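Side-chain contacts in enterocine A immunity protein (Enterococcus faecium, PDB 2BL8), which confers immunity on its bacterial host against the antimicrobial activity of enterocin A, a pediocin-like bacteriocin: residues Glu11-Asn14 with Asp15-Ser19; Val55-Leu58 with Tyr59-Tyr63; Phe69-Tyr72 with Gln73-Ile77; Ile77-Leu80 with Ser81-Gly84. One frame throughout, in Å; residues are numbered along the deposited sequence.

Contact 1: Glu11-Asn14 with Asp15-Ser19; sequences ELYN and DISIS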
loop_
_atom_site.group_PDB
_atom_site.type_symbol
_atom_site.label_atom_id
_atom_site.label_comp_id
_atom_site.label_asym_id
_atom_site.label_seq_id
_atom_site.Cartn_x
_atom_site.Cartn_y
_atom_site.Cartn_z
ATOM N N GLU A 11 5.249 4.142 -8.158
ATOM C CA GLU A 11 5.223 3.002 -9.069
ATOM C C GLU A 11 3.881 2.273 -9.061
ATOM O O GLU A 11 3.391 1.854 -10.110
ATOM C CB GLU A 11 6.354 2.030 -8.729
ATOM C CG GLU A 11 7.743 2.631 -8.910
ATOM C CD GLU A 11 8.861 1.697 -8.484
ATOM O OE1 GLU A 11 8.647 0.885 -7.558
ATOM O OE2 GLU A 11 9.963 1.786 -9.063
ATOM N N LEU A 12 3.286 2.128 -7.883
ATOM C CA LEU A 12 2.000 1.447 -7.775
ATOM C C LEU A 12 0.929 2.294 -8.466
ATOM O O LEU A 12 0.079 1.770 -9.189
ATOM C CB LEU A 12 1.642 1.222 -6.300
ATOM C CG LEU A 12 0.379 0.416 -5.978
ATOM C CD1 LEU A 12 0.475 -0.975 -6.595
ATOM C CD2 LEU A 12 0.218 0.313 -4.466
ATOM N N TYR A 13 0.990 3.606 -8.258
ATOM C CA TYR A 13 0.028 4.521 -8.864
ATOM C C TYR A 13 0.096 4.426 -10.384
ATOM O O TYR A 13 -0.921 4.247 -11.054
ATOM C CB TYR A 13 0.321 5.965 -8.447
ATOM C CG TYR A 13 -0.658 6.967 -9.026
ATOM C CD1 TYR A 13 -1.710 7.464 -8.261
ATOM C CD2 TYR A 13 -0.561 7.376 -10.357
ATOM C CE1 TYR A 13 -2.646 8.345 -8.803
ATOM C CE2 TYR A 13 -1.492 8.252 -10.910
ATOM C CZ TYR A 13 -2.532 8.732 -10.126
ATOM O OH TYR A 13 -3.459 9.597 -10.666
ATOM N N ASN A 14 1.305 4.561 -10.923
ATOM C CA ASN A 14 1.509 4.513 -12.365
ATOM C C ASN A 14 1.104 3.190 -12.988
ATOM O O ASN A 14 0.516 3.165 -14.068
ATOM C CB ASN A 14 2.972 4.818 -12.701
ATOM C CG ASN A 14 3.278 6.301 -12.655
ATOM O OD1 ASN A 14 2.503 7.092 -12.116
ATOM N ND2 ASN A 14 4.416 6.689 -13.219
ATOM N N ASP A 15 1.407 2.086 -12.314
ATOM C CA ASP A 15 1.058 0.778 -12.857
ATOM C C ASP A 15 -0.456 0.604 -12.956
ATOM O O ASP A 15 -0.968 0.072 -13.941
ATOM C CB ASP A 15 1.638 -0.341 -11.992
ATOM C CG ASP A 15 1.624 -1.678 -12.704
ATOM O OD1 ASP A 15 2.420 -1.844 -13.650
ATOM O OD2 ASP A 15 0.813 -2.551 -12.332
ATOM N N ILE A 16 -1.166 1.053 -11.929
ATOM C CA ILE A 16 -2.620 0.947 -11.898
ATOM C C ILE A 16 -3.270 1.943 -12.854
ATOM O O ILE A 16 -4.223 1.607 -13.566
ATOM C CB ILE A 16 -3.164 1.201 -10.466
ATOM C CG1 ILE A 16 -2.783 0.036 -9.549
ATOM C CG2 ILE A 16 -4.684 1.371 -10.500
ATOM C CD1 ILE A 16 -3.138 0.262 -8.084
ATOM N N SER A 17 -2.742 3.164 -12.875
ATOM C CA SER A 17 -3.284 4.224 -13.715
ATOM C C SER A 17 -3.287 3.897 -15.203
ATOM O O SER A 17 -4.195 4.308 -15.928
ATOM C CB SER A 17 -2.509 5.524 -13.485
ATOM O OG SER A 17 -1.174 5.399 -13.933
ATOM N N ILE A 18 -2.272 3.171 -15.659
ATOM C CA ILE A 18 -2.169 2.804 -17.070
ATOM C C ILE A 18 -3.378 1.991 -17.514
ATOM O O ILE A 18 -3.793 2.059 -18.673
ATOM C CB ILE A 18 -0.880 2.001 -17.343
ATOM C CG1 ILE A 18 0.336 2.916 -17.169
ATOM C CG2 ILE A 18 -0.907 1.416 -18.753
ATOM C CD1 ILE A 18 1.669 2.233 -17.394
ATOM N N SER A 19 -3.937 1.222 -16.586
ATOM C CA SER A 19 -5.111 0.409 -16.870
ATOM C C SER A 19 -6.341 1.237 -16.538
ATOM O O SER A 19 -7.077 0.927 -15.601
ATOM C CB SER A 19 -5.096 -0.868 -16.023
ATOM O OG SER A 19 -3.990 -1.686 -16.361
#
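The Y13 ring meets S17 CB obliquely, its CE2 corner approaching that carbon to 3.9 Å, so its neighbour here is one small side chain a single turn ahead. Both residues belong to the last turns of helix 5-17, in a protein built as an antiparallel four-helix bundle. CG of Y13 stands anti to the backbone N (chi1 -179°), which carries the ring forward toward S17, although the bond from CA to CB starts out away from it, and the ring also packs on L28 and L31 of helix 25-38.

L12 and I16 lie side by side and point the same way, with L12 CD1 4.1 Å from I16 CD1. I16 CG1 also rests 3.4 Å from L12 O. Both side chains are buried: L12 reaches L31 and I77, while I16 reaches L28 and Q73, so this turn fits between helices 25-38 and 71-84.

The backbone remains helical beneath these pairs. S17 N donates to Y13 O at 2.8 Å with an N-H...O angle of 158°, and equivalent bonds run from D15 to E11 and from I16 to L12. The D15 carboxylate leaves the turn altogether, its OD2 being hydrogen-bonded to Q73 NE2. At the far end I18 N bonds to N14 O at 3.2 Å, and I18 CG1 lies 3.1 Å from that same N14 O.

Contact 2: Val55-Leu58 with Tyr59-Tyr63; sequences VNYL and YFTAY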
loop_
_atom_site.group_PDB
_atom_site.type_symbol
_atom_site.label_atom_id
_atom_site.label_comp_id
_atom_site.label_asym_id
_atom_site.label_seq_id
_atom_site.Cartn_x
_atom_site.Cartn_y
_atom_site.Cartn_z
ATOM N N VAL A 55 -2.051 0.557 3.424
ATOM C CA VAL A 55 -2.136 -0.873 3.132
ATOM C C VAL A 55 -3.467 -1.442 3.625
ATOM O O VAL A 55 -4.106 -2.236 2.928
ATOM C CB VAL A 55 -0.955 -1.641 3.752
ATOM C CG1 VAL A 55 -1.108 -3.132 3.485
ATOM C CG2 VAL A 55 0.355 -1.143 3.147
ATOM N N ASN A 56 -3.892 -1.033 4.818
ATOM C CA ASN A 56 -5.179 -1.482 5.362
ATOM C C ASN A 56 -6.271 -1.167 4.334
ATOM O O ASN A 56 -7.121 -2.003 4.017
ATOM C CB ASN A 56 -5.542 -0.714 6.636
ATOM C CG ASN A 56 -4.768 -1.157 7.860
ATOM O OD1 ASN A 56 -4.833 -0.492 8.897
ATOM N ND2 ASN A 56 -4.049 -2.268 7.763
ATOM N N TYR A 57 -6.255 0.068 3.842
ATOM C CA TYR A 57 -7.235 0.528 2.866
ATOM C C TYR A 57 -7.207 -0.278 1.565
ATOM O O TYR A 57 -8.252 -0.668 1.040
ATOM C CB TYR A 57 -6.993 2.008 2.546
ATOM C CG TYR A 57 -7.797 2.516 1.373
ATOM C CD1 TYR A 57 -9.141 2.861 1.514
ATOM C CD2 TYR A 57 -7.223 2.606 0.108
ATOM C CE1 TYR A 57 -9.893 3.283 0.416
ATOM C CE2 TYR A 57 -7.962 3.021 -0.990
ATOM C CZ TYR A 57 -9.294 3.357 -0.832
ATOM O OH TYR A 57 -10.018 3.762 -1.931
ATOM N N LEU A 58 -6.010 -0.533 1.048
ATOM C CA LEU A 58 -5.888 -1.268 -0.204
ATOM C C LEU A 58 -6.530 -2.651 -0.135
ATOM O O LEU A 58 -7.287 -3.032 -1.031
ATOM C CB LEU A 58 -4.411 -1.381 -0.611
ATOM C CG LEU A 58 -3.760 -0.042 -0.994
ATOM C CD1 LEU A 58 -2.273 -0.236 -1.266
ATOM C CD2 LEU A 58 -4.448 0.533 -2.224
ATOM N N TYR A 59 -6.246 -3.400 0.922
ATOM C CA TYR A 59 -6.822 -4.736 1.036
ATOM C C TYR A 59 -8.305 -4.702 1.363
ATOM O O TYR A 59 -9.066 -5.546 0.894
ATOM C CB TYR A 59 -6.059 -5.551 2.080
ATOM C CG TYR A 59 -4.706 -6.006 1.593
ATOM C CD1 TYR A 59 -4.588 -6.926 0.548
ATOM C CD2 TYR A 59 -3.536 -5.500 2.160
ATOM C CE1 TYR A 59 -3.331 -7.328 0.079
ATOM C CE2 TYR A 59 -2.280 -5.895 1.700
ATOM C CZ TYR A 59 -2.185 -6.807 0.662
ATOM O OH TYR A 59 -0.939 -7.196 0.219
ATOM N N PHE A 60 -8.720 -3.728 2.167
ATOM C CA PHE A 60 -10.129 -3.607 2.506
ATOM C C PHE A 60 -10.918 -3.264 1.245
ATOM O O PHE A 60 -11.956 -3.862 0.958
ATOM C CB PHE A 60 -10.342 -2.505 3.545
ATOM C CG PHE A 60 -11.783 -2.125 3.721
ATOM C CD1 PHE A 60 -12.673 -2.993 4.343
ATOM C CD2 PHE A 60 -12.263 -0.920 3.219
ATOM C CE1 PHE A 60 -14.022 -2.669 4.462
ATOM C CE2 PHE A 60 -13.608 -0.587 3.331
ATOM C CZ PHE A 60 -14.490 -1.465 3.954
ATOM N N THR A 61 -10.418 -2.287 0.498
ATOM C CA THR A 61 -11.075 -1.845 -0.724
ATOM C C THR A 61 -11.132 -2.967 -1.752
ATOM O O THR A 61 -12.144 -3.154 -2.419
ATOM C CB THR A 61 -10.336 -0.643 -1.333
ATOM O OG1 THR A 61 -10.297 0.419 -0.374
ATOM C CG2 THR A 61 -11.044 -0.157 -2.589
ATOM N N ALA A 62 -10.034 -3.703 -1.873
ATOM C CA ALA A 62 -9.945 -4.807 -2.817
ATOM C C ALA A 62 -11.009 -5.852 -2.514
ATOM O O ALA A 62 -11.675 -6.351 -3.417
ATOM C CB ALA A 62 -8.558 -5.432 -2.752
ATOM N N TYR A 63 -11.175 -6.178 -1.238
ATOM C CA TYR A 63 -12.169 -7.169 -0.851
ATOM C C TYR A 63 -13.591 -6.664 -1.088
ATOM O O TYR A 63 -14.399 -7.325 -1.738
ATOM C CB TYR A 63 -12.016 -7.540 0.626
ATOM C CG TYR A 63 -13.015 -8.586 1.055
ATOM C CD1 TYR A 63 -12.808 -9.933 0.764
ATOM C CD2 TYR A 63 -14.209 -8.221 1.673
ATOM C CE1 TYR A 63 -13.769 -10.889 1.071
ATOM C CE2 TYR A 63 -15.178 -9.169 1.982
ATOM C CZ TYR A 63 -14.951 -10.499 1.675
ATOM O OH TYR A 63 -15.916 -11.437 1.951
#
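Y57 O is gripped twice by T61, from the backbone N at 2.8 Å and from OG1 at 2.7 Å. The two donors reach the oxygen differently: T61 N is only modestly tilted from the carbonyl plane, whereas T61 OG1 sits above it, 41° out. T61 can do this because OG1 stands anti to its own carbonyl carbon and beside its backbone N (chi1 -58°), which turns the hydroxyl back toward the preceding turn.

The same hydroxyl oxygen lies over one face of the Y57 ring, 3.0 Å above the plane and displaced toward the CE1-CZ edge of the ring. Y57 CE1 is the closest ring atom to T61 OG1, also at 3.0 Å, which is tight packing for a carbon and an oxygen. The ring and the threonine thus share one corner of helix 48-64, facing helix 25-38: Y57 touches D26 and V30, and T61 touches I27.

On another flank, V55 and Y59 lie side by side and point the same way, V55 CG1 meeting Y59 CE2 at 3.5 Å. The main chain binds the pair as well, Y59 N donating to V55 O in a nearly straight bond of 171°. I77 of helix 71-84 packs against both of these side chains and against L58.

Since the T61 hydroxyl gives its proton to Y57 O, its approach to the ring is one of oxygen over aromatic face, and a buried polar side chain is satisfied within its own helix.

Contact 3: Phe69-Tyr72 with Gln73-Ile77; sequences FTEY and QEELI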
loop_
_atom_site.group_PDB
_atom_site.type_symbol
_atom_site.label_atom_id
_atom_site.label_comp_id
_atom_site.label_asym_id
_atom_site.label_seq_id
_atom_site.Cartn_x
_atom_site.Cartn_y
_atom_site.Cartn_z
ATOM N N PHE A 69 -5.514 -7.345 -7.465
ATOM C CA PHE A 69 -4.268 -6.708 -7.869
ATOM C C PHE A 69 -3.453 -7.741 -8.638
ATOM O O PHE A 69 -3.601 -8.942 -8.419
ATOM C CB PHE A 69 -3.462 -6.275 -6.644
ATOM C CG PHE A 69 -4.100 -5.174 -5.851
ATOM C CD1 PHE A 69 -4.260 -3.911 -6.400
ATOM C CD2 PHE A 69 -4.533 -5.400 -4.547
ATOM C CE1 PHE A 69 -4.838 -2.880 -5.665
ATOM C CE2 PHE A 69 -5.113 -4.378 -3.801
ATOM C CZ PHE A 69 -5.267 -3.116 -4.360
ATOM N N THR A 70 -2.594 -7.280 -9.540
ATOM C CA THR A 70 -1.759 -8.209 -10.290
ATOM C C THR A 70 -0.676 -8.701 -9.337
ATOM O O THR A 70 -0.450 -8.100 -8.286
ATOM C CB THR A 70 -1.085 -7.527 -11.500
ATOM O OG1 THR A 70 -0.214 -6.483 -11.046
ATOM C CG2 THR A 70 -2.136 -6.933 -12.424
ATOM N N GLU A 71 -0.012 -9.794 -9.700
ATOM C CA GLU A 71 1.049 -10.349 -8.864
ATOM C C GLU A 71 2.102 -9.279 -8.564
ATOM O O GLU A 71 2.584 -9.165 -7.436
ATOM C CB GLU A 71 1.705 -11.533 -9.580
ATOM C CG GLU A 71 2.740 -12.281 -8.761
ATOM C CD GLU A 71 2.256 -13.649 -8.322
ATOM O OE1 GLU A 71 1.790 -14.416 -9.190
ATOM O OE2 GLU A 71 2.347 -13.960 -7.114
ATOM N N TYR A 72 2.447 -8.493 -9.577
ATOM C CA TYR A 72 3.438 -7.434 -9.426
ATOM C C TYR A 72 2.953 -6.335 -8.479
ATOM O O TYR A 72 3.713 -5.856 -7.635
ATOM C CB TYR A 72 3.772 -6.847 -10.800
ATOM C CG TYR A 72 4.645 -5.613 -10.761
ATOM C CD1 TYR A 72 5.881 -5.625 -10.111
ATOM C CD2 TYR A 72 4.232 -4.430 -11.372
ATOM C CE1 TYR A 72 6.681 -4.483 -10.069
ATOM C CE2 TYR A 72 5.024 -3.288 -11.336
ATOM C CZ TYR A 72 6.241 -3.320 -10.686
ATOM O OH TYR A 72 7.013 -2.184 -10.648
ATOM N N GLN A 73 1.693 -5.934 -8.621
ATOM C CA GLN A 73 1.126 -4.906 -7.751
ATOM C C GLN A 73 1.117 -5.397 -6.301
ATOM O O GLN A 73 1.387 -4.626 -5.380
ATOM C CB GLN A 73 -0.290 -4.543 -8.212
ATOM C CG GLN A 73 -0.310 -3.793 -9.539
ATOM C CD GLN A 73 -1.704 -3.635 -10.116
ATOM O OE1 GLN A 73 -2.657 -4.256 -9.650
ATOM N NE2 GLN A 73 -1.825 -2.807 -11.148
ATOM N N GLU A 74 0.819 -6.682 -6.105
ATOM C CA GLU A 74 0.798 -7.283 -4.771
ATOM C C GLU A 74 2.189 -7.223 -4.168
ATOM O O GLU A 74 2.352 -6.996 -2.964
ATOM C CB GLU A 74 0.340 -8.743 -4.842
ATOM C CG GLU A 74 -1.137 -8.923 -5.127
ATOM C CD GLU A 74 -1.515 -10.373 -5.392
ATOM O OE1 GLU A 74 -0.643 -11.261 -5.266
ATOM O OE2 GLU A 74 -2.691 -10.621 -5.729
ATOM N N GLU A 75 3.190 -7.436 -5.015
ATOM C CA GLU A 75 4.580 -7.391 -4.596
ATOM C C GLU A 75 4.975 -5.973 -4.190
ATOM O O GLU A 75 5.703 -5.782 -3.214
ATOM C CB GLU A 75 5.466 -7.932 -5.723
ATOM C CG GLU A 75 5.339 -9.452 -5.844
ATOM C CD GLU A 75 5.644 -9.991 -7.224
ATOM O OE1 GLU A 75 6.234 -9.263 -8.050
ATOM O OE2 GLU A 75 5.292 -11.164 -7.478
ATOM N N LEU A 76 4.488 -4.977 -4.923
ATOM C CA LEU A 76 4.783 -3.595 -4.570
ATOM C C LEU A 76 4.138 -3.269 -3.221
ATOM O O LEU A 76 4.752 -2.622 -2.377
ATOM C CB LEU A 76 4.256 -2.633 -5.634
ATOM C CG LEU A 76 4.999 -2.665 -6.972
ATOM C CD1 LEU A 76 4.302 -1.733 -7.958
ATOM C CD2 LEU A 76 6.452 -2.258 -6.763
ATOM N N ILE A 77 2.905 -3.720 -3.010
ATOM C CA ILE A 77 2.235 -3.439 -1.742
ATOM C C ILE A 77 3.010 -4.091 -0.596
ATOM O O ILE A 77 3.152 -3.509 0.477
ATOM C CB ILE A 77 0.768 -3.931 -1.758
ATOM C CG1 ILE A 77 -0.018 -3.167 -2.833
ATOM C CG2 ILE A 77 0.121 -3.683 -0.400
ATOM C CD1 ILE A 77 -1.423 -3.705 -3.076
#
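An extended amide side chain reaches the main chain of the residue before the helix: T70 N donates to Q73 OE1 at 3.0 Å, from 47° out of the amide carbonyl plane. The N-H itself points well at the oxygen. Q73 OE1 is further fenced by the F69 ring, lying near the ring plane at its edge, with F69 CD1 at 3.6 Å and the ring and amide planes 75° apart. With NE2 held by D15, both ends of the amide are bound and its rotation is fixed.

T70 returns the favour, its OG1 accepting from Q73 N at 3.1 Å. The T70 hydroxyl lies between backbone N and carbonyl carbon, which brings it over the first turn.

Two methyls sit over aromatic faces as CH-pi contacts. I77 CD1 lies 3.9 Å from the F69 ring centroid, 14° off the normal, and L76 CD1 lies 4.0 Å from that of Y72.

On the outside, E71 OE2 has two like charges near it, E75 OE2 at 4.1 Å and E74 OE1 at 4.4 Å, a proximity that the positive N-terminal end of the helix probably eases.

The reciprocal pair of T70 and Q73 is a capping box, with T70 as the N-cap of helix 71-84, the last helix of the bundle.

Contact 4: Ile77-Leu80 with Ser81-Gly84; sequences IRNL and SEIG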
loop_
_atom_site.group_PDB
_atom_site.type_symbol
_atom_site.label_atom_id
_atom_site.label_comp_id
_atom_site.label_asym_id
_atom_site.label_seq_id
_atom_site.Cartn_x
_atom_site.Cartn_y
_atom_site.Cartn_z
ATOM N N ILE A 77 2.905 -3.720 -3.010
ATOM C CA ILE A 77 2.235 -3.439 -1.742
ATOM C C ILE A 77 3.010 -4.091 -0.596
ATOM O O ILE A 77 3.152 -3.509 0.477
ATOM C CB ILE A 77 0.768 -3.931 -1.758
ATOM C CG1 ILE A 77 -0.018 -3.167 -2.833
ATOM C CG2 ILE A 77 0.121 -3.683 -0.400
ATOM C CD1 ILE A 77 -1.423 -3.705 -3.076
ATOM N N ARG A 78 3.524 -5.292 -0.837
ATOM C CA ARG A 78 4.308 -6.007 0.171
ATOM C C ARG A 78 5.565 -5.216 0.526
ATOM O O ARG A 78 5.906 -5.061 1.701
ATOM C CB ARG A 78 4.710 -7.384 -0.366
ATOM C CG ARG A 78 5.599 -8.197 0.557
ATOM C CD ARG A 78 6.021 -9.499 -0.113
ATOM N NE ARG A 78 6.935 -9.263 -1.228
ATOM C CZ ARG A 78 7.219 -10.160 -2.169
ATOM N NH1 ARG A 78 6.653 -11.360 -2.139
ATOM N NH2 ARG A 78 8.071 -9.860 -3.140
ATOM N N ASN A 79 6.253 -4.716 -0.496
ATOM C CA ASN A 79 7.470 -3.948 -0.287
ATOM C C ASN A 79 7.188 -2.648 0.463
ATOM O O ASN A 79 7.988 -2.231 1.305
ATOM C CB ASN A 79 8.150 -3.668 -1.632
ATOM C CG ASN A 79 8.708 -4.930 -2.273
ATOM O OD1 ASN A 79 9.208 -4.903 -3.397
ATOM N ND2 ASN A 79 8.633 -6.044 -1.549
ATOM N N LEU A 80 6.049 -2.021 0.179
ATOM C CA LEU A 80 5.691 -0.780 0.861
ATOM C C LEU A 80 5.545 -1.026 2.363
ATOM O O LEU A 80 6.060 -0.267 3.183
ATOM C CB LEU A 80 4.390 -0.205 0.288
ATOM C CG LEU A 80 4.004 1.182 0.815
ATOM C CD1 LEU A 80 5.097 2.189 0.490
ATOM C CD2 LEU A 80 2.682 1.613 0.198
ATOM N N SER A 81 4.852 -2.096 2.730
ATOM C CA SER A 81 4.688 -2.397 4.139
ATOM C C SER A 81 6.036 -2.711 4.786
ATOM O O SER A 81 6.271 -2.362 5.945
ATOM C CB SER A 81 3.748 -3.579 4.330
ATOM O OG SER A 81 3.533 -3.794 5.708
ATOM N N GLU A 82 6.919 -3.376 4.044
ATOM C CA GLU A 82 8.237 -3.713 4.584
ATOM C C GLU A 82 8.990 -2.440 4.959
ATOM O O GLU A 82 9.695 -2.397 5.974
ATOM C CB GLU A 82 9.042 -4.524 3.567
ATOM C CG GLU A 82 8.422 -5.873 3.242
ATOM C CD GLU A 82 9.256 -6.688 2.272
ATOM O OE1 GLU A 82 9.607 -6.162 1.197
ATOM O OE2 GLU A 82 9.555 -7.859 2.584
ATOM N N ILE A 83 8.837 -1.402 4.144
ATOM C CA ILE A 83 9.488 -0.126 4.423
ATOM C C ILE A 83 8.905 0.469 5.697
ATOM O O ILE A 83 9.633 1.009 6.530
ATOM C CB ILE A 83 9.281 0.869 3.261
ATOM C CG1 ILE A 83 10.066 0.394 2.039
ATOM C CG2 ILE A 83 9.712 2.273 3.684
ATOM C CD1 ILE A 83 9.884 1.266 0.815
ATOM N N GLY A 84 7.589 0.364 5.841
ATOM C CA GLY A 84 6.926 0.895 7.015
ATOM C C GLY A 84 7.293 0.121 8.263
ATOM O O GLY A 84 7.330 0.674 9.361
#
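Main-chain hydrogen bonds tie residues I77-L80 to S81-G84 in an unbroken i to i+4 pattern. S81 N to I77 O is the straightest of the four, at 3.2 Å, and the donations from E82, I83 and G84 follow at 3.1 Å to the oxygens of R78, N79 and L80 respectively. Regular turns therefore persist as far as G84.

Among polar side chains, N79 and E82 run side by side and point the same way, their amide and carboxylate planes only 9° apart. N79 ND2 approaches E82 OE1 to 2.9 Å. Both side chains have CG anti to the carbonyl carbon (chi1 -68° and -64°), which sets them along the same outer flank. R78 lends its aliphatic part to this surface, its CG lying 4.3 Å from E82 CD, whereas its NE stays 4.8 Å from E82 OE1, too far for a salt bridge.

I83 CG1 rests 3.4 Å from N79 O, a carbon against a carbonyl oxygen. The larger hydrophobic groups turn to other helices: L80 packs on I51 and L54 of helix 48-64 and on I8 and V9 of helix 5-17, and I83 joins it on I8.

Past this turn, T86 OG1 is hydrogen-bonded with the oxygens of E82 and I83, and S48 OG with that of G84. A polar outer face and a leucine-isoleucine inner face mark an amphipathic helix of a four-helix bundle.

How the contacts relate
Along the chain the contacts come in series, and each is local to one helix, so none closes a long loop and none encloses another. Contact 1 occupies the end of helix 5-17, contact 2 lies in helix 48-64, and contacts 3 and 4 follow on helix 71-84, overlapping at I77. That residue joins them all: its CG1 lies 3.9 Å from L12 CD2 of contact 1, and its CD1 lies 4.0 Å from L58 CD1 of contact 2. Contacts 2 and 3 also meet where A62 CB packs on F69 CE2 at 3.8 Å. Contacts 2 and 4 flank the chain's centre from opposite sides, their centres about 14 Å apart.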